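Local coordinates for protein glycerol-3-phosphate dehydrogenase [NAD(+)] 1 (Saccharomyces cerevisiae, PDB 4FGW) that catalyses the NAD-dependent interconversion of dihydroxyacetone phosphate and glycerol 3-phosphate, supporting the glycerol accumulation that protects yeast cells during hyperosmotic stress, at residues Ser337-Gly340 / Leu341-Cys344; Glu327-Lys330 / Glu331-Gly335; Lys51-Ala54 / Glu55-Gly59; Gly43-Gly46 / Thr47-Lys51; Gln294-Ala297 / Gly298-Leu302. One frame throughout, in Å; residues are numbered along the deposited sequence.

Contact 1 of 5, residues Ser337-Gly340 / Leu341-Cys344; sequences SAQG and LITC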
# COMPACT_ATOMS: atom_id res chain seq x y z
N SER A 337 -20.07 10.52 -10.74
CA SER A 337 -18.95 11.45 -10.63
C SER A 337 -17.71 10.86 -9.94
O SER A 337 -17.84 10.02 -9.05
CB SER A 337 -19.38 12.72 -9.90
OG SER A 337 -20.48 13.34 -10.53
N ALA A 338 -16.52 11.32 -10.35
CA ALA A 338 -15.25 10.96 -9.74
C ALA A 338 -15.02 12.02 -8.66
O ALA A 338 -14.61 13.15 -8.96
CB ALA A 338 -14.13 10.97 -10.77
N GLN A 339 -15.33 11.68 -7.42
CA GLN A 339 -15.29 12.64 -6.32
C GLN A 339 -13.97 13.40 -6.23
O GLN A 339 -13.95 14.61 -6.00
CB GLN A 339 -15.59 11.94 -4.99
CG GLN A 339 -16.66 12.62 -4.15
CD GLN A 339 -16.41 14.10 -3.97
OE1 GLN A 339 -15.68 14.51 -3.07
NE2 GLN A 339 -17.03 14.91 -4.82
N GLY A 340 -12.87 12.68 -6.41
CA GLY A 340 -11.53 13.24 -6.28
C GLY A 340 -11.31 14.54 -7.03
O GLY A 340 -10.46 15.35 -6.65
N LEU A 341 -12.09 14.76 -8.12
CA LEU A 341 -12.07 15.96 -8.96
C LEU A 341 -12.46 17.19 -8.13
O LEU A 341 -11.84 18.24 -8.25
CB LEU A 341 -13.05 15.78 -10.14
CG LEU A 341 -12.49 15.49 -11.54
CD1 LEU A 341 -11.44 14.41 -11.53
CD2 LEU A 341 -13.60 15.06 -12.46
N ILE A 342 -13.48 17.04 -7.26
CA ILE A 342 -13.97 18.09 -6.37
C ILE A 342 -13.02 18.23 -5.17
O ILE A 342 -12.62 19.35 -4.83
CB ILE A 342 -15.45 17.84 -5.97
CG1 ILE A 342 -16.40 17.96 -7.18
CG2 ILE A 342 -15.92 18.77 -4.85
CD1 ILE A 342 -17.19 16.69 -7.50
N THR A 343 -12.63 17.10 -4.56
CA THR A 343 -11.76 17.04 -3.39
C THR A 343 -10.42 17.75 -3.59
O THR A 343 -10.03 18.52 -2.71
CB THR A 343 -11.66 15.62 -2.83
OG1 THR A 343 -12.98 15.08 -2.75
CG2 THR A 343 -11.01 15.57 -1.45
N CYS A 344 -9.74 17.53 -4.74
CA CYS A 344 -8.46 18.20 -5.02
C CYS A 344 -8.57 19.73 -5.05
O CYS A 344 -7.62 20.41 -4.65
CB CYS A 344 -7.75 17.63 -6.25
SG CYS A 344 -8.46 18.14 -7.84
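The turn that opens helix 340-354 folds Gln-339, a probable NAD(+)-binding residue, against Ile-342 and Thr-343. Ile-342 N donates to Gln-339 O at 2.8 Å, bent to 136° at the hydrogen, whereas Thr-343 N reaches that same oxygen, Gln-339 O, at 3.2 Å along a nearly straight path. These two donors approach from opposite faces of the carbonyl plane, and Thr-343 OG1 adds a weak third bond. Threonine suits the place because its hydroxyl lies beside its own backbone N (chi1 -46°) and faces back toward the start of the helix. The Gln-339 side chain bends at chi2 (-51°), which lays its amide across the neighbouring side chains at about a right angle; NE2 comes within 3.2 Å of Ile-342 CD1. Leu-341 N bonds to Ala-338 O at 3.1 Å and Cys-344 N to Gly-340 O at 3.0 Å. Glycine at 340 probably permits the close approach of Asn-311, a probable substrate-binding residue, whose OD1 accepts from Gly-340 N. Leu-341, Thr-343 and Cys-344 pack on helix 235-257, while Leu-341 also meets helix 325-333 and Cys-344 reaches helix 361-371.

Contact 2 of 5, residues Glu327-Lys330 / Glu331-Gly335; sequences ECEK and ELLNG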
# COMPACT_ATOMS: atom_id res chain seq x y z
N GLU A 327 -14.98 15.87 -19.43
CA GLU A 327 -15.18 15.27 -20.75
C GLU A 327 -14.96 13.76 -20.60
O GLU A 327 -15.72 12.97 -21.17
CB GLU A 327 -14.18 15.87 -21.76
CG GLU A 327 -14.56 15.66 -23.22
CD GLU A 327 -13.86 16.53 -24.24
OE1 GLU A 327 -14.30 16.53 -25.41
OE2 GLU A 327 -12.88 17.23 -23.88
N CYS A 328 -13.95 13.36 -19.80
CA CYS A 328 -13.61 11.97 -19.50
C CYS A 328 -14.62 11.35 -18.52
O CYS A 328 -14.94 10.16 -18.64
CB CYS A 328 -12.18 11.86 -19.00
SG CYS A 328 -10.92 12.25 -20.24
N GLU A 329 -15.13 12.15 -17.57
CA GLU A 329 -16.13 11.78 -16.55
C GLU A 329 -17.45 11.37 -17.21
O GLU A 329 -18.07 10.40 -16.79
CB GLU A 329 -16.34 12.97 -15.59
CG GLU A 329 -16.99 12.62 -14.26
CD GLU A 329 -17.17 13.79 -13.32
OE1 GLU A 329 -17.75 14.82 -13.75
OE2 GLU A 329 -16.79 13.66 -12.13
N LYS A 330 -17.86 12.11 -18.26
CA LYS A 330 -19.08 11.86 -19.03
C LYS A 330 -18.94 10.59 -19.89
O LYS A 330 -19.88 9.80 -19.98
CB LYS A 330 -19.42 13.09 -19.91
CG LYS A 330 -20.64 12.94 -20.83
CD LYS A 330 -21.75 13.91 -20.49
CE LYS A 330 -22.87 13.85 -21.50
NZ LYS A 330 -23.93 14.85 -21.21
N GLU A 331 -17.75 10.40 -20.52
CA GLU A 331 -17.43 9.28 -21.41
C GLU A 331 -17.44 7.91 -20.73
O GLU A 331 -17.83 6.93 -21.37
CB GLU A 331 -16.09 9.52 -22.12
CG GLU A 331 -15.99 8.81 -23.46
CD GLU A 331 -14.62 8.86 -24.11
OE1 GLU A 331 -13.87 7.86 -24.00
OE2 GLU A 331 -14.30 9.89 -24.75
N LEU A 332 -17.02 7.83 -19.46
CA LEU A 332 -16.95 6.54 -18.76
C LEU A 332 -18.01 6.34 -17.68
O LEU A 332 -18.65 5.30 -17.66
CB LEU A 332 -15.55 6.30 -18.15
CG LEU A 332 -14.31 6.50 -19.04
CD1 LEU A 332 -13.10 6.86 -18.20
CD2 LEU A 332 -14.02 5.27 -19.89
N LEU A 333 -18.15 7.32 -16.76
CA LEU A 333 -19.02 7.18 -15.59
C LEU A 333 -20.50 7.49 -15.81
O LEU A 333 -21.30 7.27 -14.89
CB LEU A 333 -18.47 7.95 -14.37
CG LEU A 333 -16.95 8.14 -14.21
CD1 LEU A 333 -16.65 9.02 -13.02
CD2 LEU A 333 -16.22 6.82 -14.05
N ASN A 334 -20.88 7.96 -17.01
CA ASN A 334 -22.23 8.35 -17.40
C ASN A 334 -22.98 9.24 -16.37
O ASN A 334 -22.72 10.44 -16.33
CB ASN A 334 -23.05 7.20 -18.05
CG ASN A 334 -23.79 6.23 -17.14
OD1 ASN A 334 -24.99 5.99 -17.30
ND2 ASN A 334 -23.09 5.62 -16.19
N GLY A 335 -23.83 8.65 -15.52
CA GLY A 335 -24.58 9.37 -14.50
C GLY A 335 -23.93 9.35 -13.14
O GLY A 335 -24.62 9.44 -12.12
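Glu-329 meets Leu-333 through its aliphatic stem, not through its flat carboxylate: Leu-333 CD1 rests against Glu-329 CG at 3.8 Å, and the two side chains cross obliquely. The carboxylate is carried farther out by an extended chain, CG standing opposite the backbone N (chi1 -162°), and its OE2 accepts a hydrogen bond from Ala-338 N in the following loop. The other flat group, the Asn-334 amide, turns its ND2 back to make a weak bond to Leu-333 O at 2.8 Å. Asn-334 leaves the helical conformation with a positive phi of 46°, which asparagine tolerates better than most residues. Along the backbone, Leu-332 N bonds to Cys-328 O at 3.2 Å and Leu-333 N to Glu-329 O at 3.1 Å; a weaker link joins Glu-331 N to Glu-327 O. Leu-332 also brings CG to within 3.7 Å of Cys-328 O. Cys-328, Leu-332 and Leu-333 supply the apolar side that packs on helix 310-320. Glu-327 OE1 and Glu-331 OE2 lie 6.7 Å apart, so their mutual repulsion is probably modest on this exposed side, whereas the backbone N-H at Glu-329 OE2 is likely to favour the ionised carboxylate and ties this last turn to the loop beyond.

Contact 3 of 5, residues Lys51-Ala54 / Glu55-Gly59; sequences KVVA and ENCKG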
# COMPACT_ATOMS: atom_id res chain seq x y z
N LYS A 51 -27.80 -5.83 7.31
CA LYS A 51 -27.77 -7.29 7.18
C LYS A 51 -26.68 -7.85 8.10
O LYS A 51 -26.92 -8.84 8.80
CB LYS A 51 -27.52 -7.68 5.71
CG LYS A 51 -27.42 -9.18 5.44
CD LYS A 51 -27.00 -9.47 4.01
CE LYS A 51 -26.82 -10.94 3.72
NZ LYS A 51 -25.50 -11.45 4.19
N VAL A 52 -25.49 -7.20 8.10
CA VAL A 52 -24.32 -7.51 8.93
C VAL A 52 -24.70 -7.42 10.43
O VAL A 52 -24.42 -8.34 11.20
CB VAL A 52 -23.14 -6.56 8.54
CG1 VAL A 52 -22.04 -6.54 9.60
CG2 VAL A 52 -22.57 -6.93 7.18
N VAL A 53 -25.36 -6.31 10.81
CA VAL A 53 -25.83 -6.01 12.16
C VAL A 53 -26.93 -7.00 12.62
O VAL A 53 -26.83 -7.53 13.73
CB VAL A 53 -26.21 -4.51 12.30
CG1 VAL A 53 -27.09 -4.25 13.51
CG2 VAL A 53 -24.95 -3.64 12.35
N ALA A 54 -27.92 -7.31 11.75
CA ALA A 54 -29.00 -8.26 12.06
C ALA A 54 -28.49 -9.69 12.29
O ALA A 54 -29.03 -10.40 13.14
CB ALA A 54 -30.06 -8.25 10.97
N GLU A 55 -27.43 -10.08 11.55
CA GLU A 55 -26.77 -11.38 11.67
C GLU A 55 -26.11 -11.52 13.04
O GLU A 55 -26.21 -12.57 13.68
CB GLU A 55 -25.72 -11.55 10.56
CG GLU A 55 -26.28 -12.01 9.23
CD GLU A 55 -25.35 -11.87 8.04
OE1 GLU A 55 -24.12 -11.77 8.24
OE2 GLU A 55 -25.86 -11.86 6.89
N ASN A 56 -25.45 -10.43 13.50
CA ASN A 56 -24.76 -10.38 14.79
C ASN A 56 -25.69 -10.26 15.99
O ASN A 56 -25.38 -10.81 17.04
CB ASN A 56 -23.68 -9.30 14.79
CG ASN A 56 -22.46 -9.67 13.99
OD1 ASN A 56 -22.00 -10.82 13.99
ND2 ASN A 56 -21.90 -8.70 13.30
N CYS A 57 -26.85 -9.57 15.83
CA CYS A 57 -27.86 -9.43 16.88
C CYS A 57 -28.45 -10.80 17.21
O CYS A 57 -28.64 -11.11 18.39
CB CYS A 57 -28.94 -8.43 16.49
SG CYS A 57 -28.39 -6.70 16.52
N LYS A 58 -28.67 -11.64 16.18
CA LYS A 58 -29.14 -13.02 16.30
C LYS A 58 -28.02 -13.88 16.91
O LYS A 58 -28.30 -14.82 17.66
CB LYS A 58 -29.54 -13.56 14.92
CG LYS A 58 -30.97 -14.10 14.85
CD LYS A 58 -31.04 -15.62 15.02
CE LYS A 58 -32.45 -16.13 14.91
NZ LYS A 58 -32.55 -17.58 15.21
N GLY A 59 -26.77 -13.54 16.58
CA GLY A 59 -25.56 -14.21 17.06
C GLY A 59 -25.17 -13.90 18.49
O GLY A 59 -24.46 -14.69 19.12
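One salt bridge, between Lys-51 and Glu-55 a helical turn apart, dominates the polar side of this contact. Lys-51 NZ lies 2.8 Å from Glu-55 OE2 and uses the syn lone pair of that oxygen. The lysine chain runs extended until it bends at chi4 (-81°), which swings the ammonium group to the carboxylate; on the way Lys-51 CG passes 3.4 Å from Glu-55 OE2. The first torsion of Glu-55 (chi1 -83°) folds its chain back along the helix, CG 3.3 Å from Lys-51 O, and the extended remainder of the glutamate then carries OE2 to NZ.

The backbone bonds are those of a regular alpha-helix: Glu-55 N to Lys-51 O at 3.1 Å, Asn-56 N to Val-52 O, and Cys-57 N to Val-53 O at 2.9 Å, with a weak one from Lys-58 N to Ala-54 O.

The apolar contact joins Val-53 CG1 to Cys-57 SG at 4.1 Å. Both residues face strands 35-40 and 67-71, a side where small, branched or sulfur-bearing groups fit against the sheet. Asn-56 instead spends its amide on the end of helix 215-222 and the residue after it, giving ND2 to Leu-221 O and His-223 O.

With an alanine in place of Glu-55, Lys-51 would probably lose one of its two anionic partners, and Arg-224 and Tyr-226 the oxygen OE1 that they share. Because Lys-51 also pairs with Glu-191, two carboxylates flank its ammonium group, which likely stabilises its positive charge in this buried setting, while Arg-224 should help keep Glu-55 ionised.

Contact 4 of 5, residues Gly43-Gly46 / Thr47-Lys51; sequences GNWG and TTIAK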
# COMPACT_ATOMS: atom_id res chain seq x y z
N GLY A 43 -30.21 2.24 1.50
CA GLY A 43 -29.60 2.14 0.18
C GLY A 43 -28.69 0.94 0.05
O GLY A 43 -28.86 -0.06 0.75
N ASN A 44 -27.72 1.03 -0.86
CA ASN A 44 -26.65 0.05 -1.06
C ASN A 44 -25.98 -0.42 0.21
O ASN A 44 -26.13 -1.53 0.67
CB ASN A 44 -25.56 0.73 -1.88
CG ASN A 44 -25.29 0.06 -3.15
OD1 ASN A 44 -24.70 0.62 -4.05
ND2 ASN A 44 -25.74 -1.16 -3.26
N TRP A 45 -25.21 0.50 0.75
CA TRP A 45 -24.42 0.34 1.95
C TRP A 45 -25.27 0.20 3.20
O TRP A 45 -24.93 -0.60 4.07
CB TRP A 45 -23.39 1.49 2.03
CG TRP A 45 -22.20 1.28 2.94
CD1 TRP A 45 -21.52 2.26 3.61
CD2 TRP A 45 -21.50 0.05 3.20
NE1 TRP A 45 -20.45 1.71 4.29
CE2 TRP A 45 -20.42 0.36 4.05
CE3 TRP A 45 -21.69 -1.29 2.82
CZ2 TRP A 45 -19.53 -0.61 4.53
CZ3 TRP A 45 -20.80 -2.25 3.27
CH2 TRP A 45 -19.73 -1.90 4.10
N GLY A 46 -26.37 0.94 3.25
CA GLY A 46 -27.33 0.92 4.35
C GLY A 46 -27.96 -0.44 4.60
O GLY A 46 -27.98 -0.89 5.75
N THR A 47 -28.46 -1.09 3.53
CA THR A 47 -29.09 -2.42 3.60
C THR A 47 -28.05 -3.49 3.96
O THR A 47 -28.33 -4.38 4.76
CB THR A 47 -29.83 -2.76 2.29
OG1 THR A 47 -30.62 -1.64 1.91
CG2 THR A 47 -30.71 -3.99 2.41
N THR A 48 -26.85 -3.38 3.36
CA THR A 48 -25.73 -4.28 3.57
C THR A 48 -25.27 -4.24 5.04
O THR A 48 -25.19 -5.29 5.67
CB THR A 48 -24.60 -3.98 2.56
OG1 THR A 48 -25.14 -4.01 1.24
CG2 THR A 48 -23.46 -4.96 2.67
N ILE A 49 -25.03 -3.03 5.58
CA ILE A 49 -24.61 -2.89 6.97
C ILE A 49 -25.67 -3.36 7.96
O ILE A 49 -25.33 -3.93 9.00
CB ILE A 49 -23.95 -1.51 7.28
CG1 ILE A 49 -22.66 -1.68 8.11
CG2 ILE A 49 -24.90 -0.52 7.94
CD1 ILE A 49 -21.43 -2.09 7.31
N ALA A 50 -26.96 -3.19 7.60
CA ALA A 50 -28.12 -3.62 8.38
C ALA A 50 -28.24 -5.15 8.40
O ALA A 50 -28.70 -5.71 9.40
CB ALA A 50 -29.38 -3.01 7.81
N LYS A 51 -27.80 -5.83 7.31
CA LYS A 51 -27.77 -7.29 7.18
C LYS A 51 -26.68 -7.85 8.10
O LYS A 51 -26.92 -8.84 8.80
CB LYS A 51 -27.52 -7.68 5.71
CG LYS A 51 -27.42 -9.18 5.44
CD LYS A 51 -27.00 -9.47 4.01
CE LYS A 51 -26.82 -10.94 3.72
NZ LYS A 51 -25.50 -11.45 4.19
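In Thr-47 and Thr-48 the first torsion (chi1 -47° and -54°) sets OG1 beside the residue's own backbone N and turns the hydroxyl back to a carbonyl four residues earlier. Thr-47 OG1 thus donates to Gly-43 O at 2.6 Å, and Thr-47 N bonds to the same Gly-43 O at 3.0 Å, so one carbonyl oxygen is held by two donors of a single residue. Thr-48 repeats the pattern on the next carbonyl: its OG1 reaches Asn-44 O at 2.7 Å, with only a weak bond from its N. Trp-45 turns its indole along the helix, CG opposite the backbone N, and Ile-49 N bonds to Trp-45 O at 2.9 Å.

This is the first turn of helix 44-59, which follows strand 35-40 in a Rossmann-type domain. Gly-43, at the N-cap, and Gly-46 belong with Gly-41 to a GxGxxG sequence, and all of Gly-43 to Gly-46 probably bind NAD(+); in such folds the middle glycine lets the dinucleotide come close and the last lets helix and strand pack closely.

Ile-49 CD1 sits over one face of the Trp-45 six-membered ring, 3.9 Å from its centroid and 24° off the normal, a CH-pi contact. Thr-48 CG2 approaches Trp-45 CZ3 obliquely at 3.8 Å. With a serine in place of Thr-48, this methyl contact with the indole would probably be lost, leaving a gap beside the ring. Val-188 and Ala-185 of helix 185-189 and Leu-179 of strand 175-180 also pack on Trp-45.

Contact 5 of 5, residues Gln294-Ala297 / Gly298-Leu302; sequences QESA and GVADL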
# COMPACT_ATOMS: atom_id res chain seq x y z
N GLN A 294 -1.74 0.90 9.39
CA GLN A 294 -2.17 -0.35 10.03
C GLN A 294 -3.60 -0.75 9.72
O GLN A 294 -3.93 -1.93 9.84
CB GLN A 294 -2.04 -0.27 11.56
CG GLN A 294 -0.62 -0.12 12.09
CD GLN A 294 -0.53 -0.17 13.60
OE1 GLN A 294 0.54 -0.41 14.16
NE2 GLN A 294 -1.63 0.06 14.31
N GLU A 295 -4.47 0.23 9.38
CA GLU A 295 -5.90 -0.03 9.20
C GLU A 295 -6.42 -0.08 7.78
O GLU A 295 -5.84 0.52 6.86
CB GLU A 295 -6.75 0.92 10.09
CG GLU A 295 -6.33 0.98 11.56
CD GLU A 295 -6.36 -0.31 12.36
OE1 GLU A 295 -7.15 -1.21 12.01
OE2 GLU A 295 -5.61 -0.41 13.35
N SER A 296 -7.55 -0.81 7.60
CA SER A 296 -8.26 -0.97 6.33
C SER A 296 -8.64 0.39 5.75
O SER A 296 -8.48 0.62 4.55
CB SER A 296 -9.50 -1.84 6.51
OG SER A 296 -10.13 -2.08 5.26
N ALA A 297 -9.11 1.30 6.61
CA ALA A 297 -9.51 2.66 6.28
C ALA A 297 -8.36 3.46 5.66
O ALA A 297 -8.62 4.29 4.79
CB ALA A 297 -10.00 3.36 7.52
N GLY A 298 -7.13 3.16 6.08
CA GLY A 298 -5.92 3.81 5.59
C GLY A 298 -5.37 3.19 4.33
O GLY A 298 -6.01 3.27 3.28
N VAL A 299 -4.19 2.56 4.44
CA VAL A 299 -3.42 1.92 3.37
C VAL A 299 -4.24 1.01 2.42
O VAL A 299 -4.13 1.14 1.20
CB VAL A 299 -2.11 1.26 3.91
CG1 VAL A 299 -2.40 0.00 4.74
CG2 VAL A 299 -1.13 0.96 2.78
N ALA A 300 -5.07 0.10 2.98
CA ALA A 300 -5.87 -0.85 2.18
C ALA A 300 -6.88 -0.11 1.29
O ALA A 300 -6.99 -0.42 0.10
CB ALA A 300 -6.57 -1.85 3.09
N ASP A 301 -7.56 0.91 1.85
CA ASP A 301 -8.52 1.69 1.07
C ASP A 301 -7.84 2.47 -0.04
O ASP A 301 -8.38 2.57 -1.14
CB ASP A 301 -9.41 2.56 1.95
CG ASP A 301 -10.78 2.80 1.35
OD1 ASP A 301 -11.08 2.19 0.31
OD2 ASP A 301 -11.55 3.59 1.92
N LEU A 302 -6.62 2.97 0.23
CA LEU A 302 -5.81 3.66 -0.76
C LEU A 302 -5.43 2.69 -1.90
O LEU A 302 -5.61 3.03 -3.07
CB LEU A 302 -4.54 4.24 -0.09
CG LEU A 302 -3.58 5.03 -0.98
CD1 LEU A 302 -4.22 6.35 -1.45
CD2 LEU A 302 -2.27 5.29 -0.28
O HOH W 1 -11.40 4.79 4.31
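Asp-301 OD2 is gripped by two partners, a water molecule that joins it to Ala-297 and the ammonium group of Lys-152, a probable substrate-binding residue. The water donates to Asp-301 OD2 at 2.7 Å and to Ala-297 O at 2.9 Å, closing a bridge between residues four apart on the first turns of helix 296-307. The aspartate reaches it with CG opposite its backbone N (chi1 -151°), while Asp-301 CB lies 3.4 Å from Ala-297 O.

The backbone here is not a plain alpha-helix. Asp-301 N bonds to Ser-296 O at 2.9 Å, five residues back, and although the N-H is bent to 131° the donor lies nearly along the C=O axis. This is the mark of a wider, pi-type turn. Ala-300 CB lies 3.4 Å from Ser-296 O, and alanine's small methyl suits so near a carbonyl. Gly-298 N makes a weak bond to Glu-295 O at 3.0 Å. Glycine is apt at 298 because its psi of -113° is unfavourable for residues with a side chain.

The polar ends of the first segment face elsewhere: Glu-295 OE1 hydrogen-bonds with Ser-230 OG, and Ser-296 OG with Ala-182 N. At the dimer interface, Arg-270 NH1 of the second subunit hydrogen-bonds to Gln-294 O, and its side chain packs on Val-299 and Ala-300. Lys-152 and a bridging water both meet one oxygen, which probably limits how the carboxylate can turn, consistent with Asp-301 helping to position Lys-152, with Lys-245, the probable proton acceptor, also packed against it.

Along the chain the order is contact 4, contact 3, contact 5, contact 2, contact 1. Contacts 4 and 3 share Lys-51 and helix 44-59 of the N-terminal Rossmann-type region, their centres 12 Å apart. The other three lie in the C-terminal helical region: contacts 2 and 1, on the successive helices 325-333 and 340-354, touch with centres 13 Å apart, while contact 5 lies on helix 296-307, its centre about 19 Å from that of contact 1. Contacts 1 and 3 lie on opposite sides of the chain's centre, 34 Å apart between centres. Contacts 1, 4 and 5 each include or adjoin probable cofactor or substrate residues, consistent with an active site built from both regions.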